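Local coordinates for immunity protein (Neisseria meningitidis, PDB 4Q7O) that probably protects its own cell from contact-dependent growth inhibition by neutralising the cognate CDI toxin, at residues H21-I26 against F89-D94. Residues are numbered along the deposited sequence; the frame is centred on the assembly and turned at random.
Sequences HFVISI and FSVGDD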
loop_
_atom_site.group_PDB
_atom_site.type_symbol
_atom_site.label_atom_id
_atom_site.label_comp_id
_atom_site.label_asym_id
_atom_site.label_seq_id
_atom_site.Cartn_x
_atom_site.Cartn_y
_atom_site.Cartn_z
ATOM N N HIS B 21 -3.166 3.485 6.316
ATOM C CA HIS B 21 -2.099 4.306 5.737
ATOM C C HIS B 21 -1.314 3.534 4.691
ATOM O O HIS B 21 -0.085 3.434 4.757
ATOM C CB HIS B 21 -1.187 4.835 6.843
ATOM C CG HIS B 21 -1.883 5.789 7.762
ATOM N ND1 HIS B 21 -1.446 6.048 9.044
ATOM C CD2 HIS B 21 -2.988 6.551 7.580
ATOM C CE1 HIS B 21 -2.253 6.925 9.608
ATOM N NE2 HIS B 21 -3.196 7.250 8.740
ATOM N N PHE B 22 -2.052 2.991 3.728
ATOM C CA PHE B 22 -1.484 2.176 2.666
ATOM C C PHE B 22 -0.451 2.923 1.818
ATOM O O PHE B 22 0.430 2.299 1.232
ATOM C CB PHE B 22 -2.594 1.598 1.784
ATOM C CG PHE B 22 -3.527 2.641 1.231
ATOM C CD1 PHE B 22 -3.249 3.270 0.023
ATOM C CD2 PHE B 22 -4.678 2.994 1.923
ATOM C CE1 PHE B 22 -4.106 4.229 -0.496
ATOM C CE2 PHE B 22 -5.539 3.959 1.419
ATOM C CZ PHE B 22 -5.252 4.584 0.204
ATOM N N VAL B 23 -0.527 4.251 1.767
ATOM C CA VAL B 23 0.495 5.022 1.054
ATOM C C VAL B 23 1.892 4.771 1.636
ATOM O O VAL B 23 2.881 4.676 0.892
ATOM C CB VAL B 23 0.146 6.535 1.041
ATOM C CG1 VAL B 23 1.363 7.381 0.682
ATOM C CG2 VAL B 23 -1.001 6.804 0.064
ATOM N N ILE B 24 1.966 4.641 2.962
ATOM C CA ILE B 24 3.235 4.337 3.622
ATOM C C ILE B 24 3.775 2.963 3.219
ATOM O O ILE B 24 4.977 2.806 2.974
ATOM C CB ILE B 24 3.110 4.410 5.155
ATOM C CG1 ILE B 24 2.638 5.802 5.594
ATOM C CG2 ILE B 24 4.432 4.047 5.814
ATOM C CD1 ILE B 24 3.528 6.937 5.127
ATOM N N SER B 25 2.884 1.977 3.162
ATOM C CA SER B 25 3.223 0.619 2.730
ATOM C C SER B 25 3.847 0.655 1.334
ATOM O O SER B 25 4.894 0.047 1.075
ATOM C CB SER B 25 1.964 -0.267 2.683
ATOM O OG SER B 25 1.007 0.074 3.681
ATOM N N ILE B 26 3.197 1.377 0.428
ATOM C CA ILE B 26 3.654 1.452 -0.955
ATOM C C ILE B 26 4.969 2.208 -1.050
ATOM O O ILE B 26 5.871 1.814 -1.788
ATOM C CB ILE B 26 2.596 2.140 -1.842
ATOM C CG1 ILE B 26 1.306 1.319 -1.866
ATOM C CG2 ILE B 26 3.112 2.353 -3.267
ATOM C CD1 ILE B 26 0.159 2.053 -2.533
ATOM N N PHE B 89 3.264 12.613 2.368
ATOM C CA PHE B 89 3.796 11.522 1.563
ATOM C C PHE B 89 3.017 11.403 0.275
ATOM O O PHE B 89 1.802 11.602 0.257
ATOM C CB PHE B 89 3.665 10.187 2.304
ATOM C CG PHE B 89 4.614 10.028 3.435
ATOM C CD1 PHE B 89 4.340 10.603 4.670
ATOM C CD2 PHE B 89 5.772 9.279 3.281
ATOM C CE1 PHE B 89 5.215 10.447 5.729
ATOM C CE2 PHE B 89 6.653 9.117 4.339
ATOM C CZ PHE B 89 6.377 9.697 5.561
ATOM N N SER B 90 3.697 11.051 -0.805
ATOM C CA SER B 90 2.972 10.656 -2.002
ATOM C C SER B 90 3.662 9.522 -2.728
ATOM O O SER B 90 4.881 9.372 -2.658
ATOM C CB SER B 90 2.739 11.843 -2.935
ATOM O OG SER B 90 3.925 12.209 -3.598
ATOM N N VAL B 91 2.862 8.714 -3.407
ATOM C CA VAL B 91 3.388 7.683 -4.287
ATOM C C VAL B 91 2.662 7.713 -5.627
ATOM O O VAL B 91 1.520 8.170 -5.722
ATOM C CB VAL B 91 3.276 6.270 -3.661
ATOM C CG1 VAL B 91 4.176 6.157 -2.446
ATOM C CG2 VAL B 91 1.825 5.936 -3.322
ATOM N N GLY B 92 3.339 7.232 -6.662
ATOM C CA GLY B 92 2.753 7.170 -7.988
ATOM C C GLY B 92 3.072 8.372 -8.856
ATOM O O GLY B 92 3.969 9.172 -8.543
ATOM N N ASP B 93 2.326 8.487 -9.949
ATOM C CA ASP B 93 2.519 9.528 -10.951
ATOM C C ASP B 93 2.396 10.932 -10.369
ATOM O O ASP B 93 1.536 11.192 -9.526
ATOM C CB ASP B 93 1.501 9.329 -12.079
ATOM C CG ASP B 93 1.414 10.518 -13.014
ATOM O OD1 ASP B 93 2.456 11.154 -13.286
ATOM O OD2 ASP B 93 0.294 10.809 -13.482
ATOM N N ASP B 94 3.255 11.834 -10.841
ATOM C CA ASP B 94 3.265 13.222 -10.392
ATOM C C ASP B 94 1.938 13.925 -10.663
ATOM O O ASP B 94 1.533 14.811 -9.906
ATOM C CB ASP B 94 4.409 13.990 -11.065
#
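Ile24 and Phe89 meet through a CH-pi contact: the CD1 methyl of Ile24 stands over the middle of one face of the Phe89 ring, 3.6 Å from its centroid and 7° off the ring normal, touching all six ring carbons almost evenly. A chi2 of -57° turns CD1 toward the ring, although CB of Ile24 does not point at the strand.

The other side chains meet through aliphatic carbons, and CG1 of Val91 also lies 3.9 Å from the backbone O of Val23. Val23 and Val91, whose CA atoms, 6.6 Å apart, are the nearest pair across the segments, both direct CB across the interface. CG1 of Val23 rests 4.0 Å from CB of Phe89 and 4.3 Å from CG2 of Val91. Three residues on from Val23, CG2 of Ile26 packs 3.8 Å from CG2 of Val91 and touches its CB and CG1. No hydrogen bond joins the segments, and all five touching residues are buried.

The axes of helix 22-26 and strand 89-91 approach to 8.1 Å at 62°, helix-on-sheet packing in which helix 22-34 begins across one face of the four-stranded antiparallel sheet. The CB of Ser90 points away, and its OG is hydrogen-bonded to NE2 of Gln59 on strand 58-62. Leu12 of helix 10-18 and Tyr110 of helix 104-121 touch Ile24, Phe27 meets the Phe89 ring edge-to-face, and Ile26 packs on Ile26 of the second subunit.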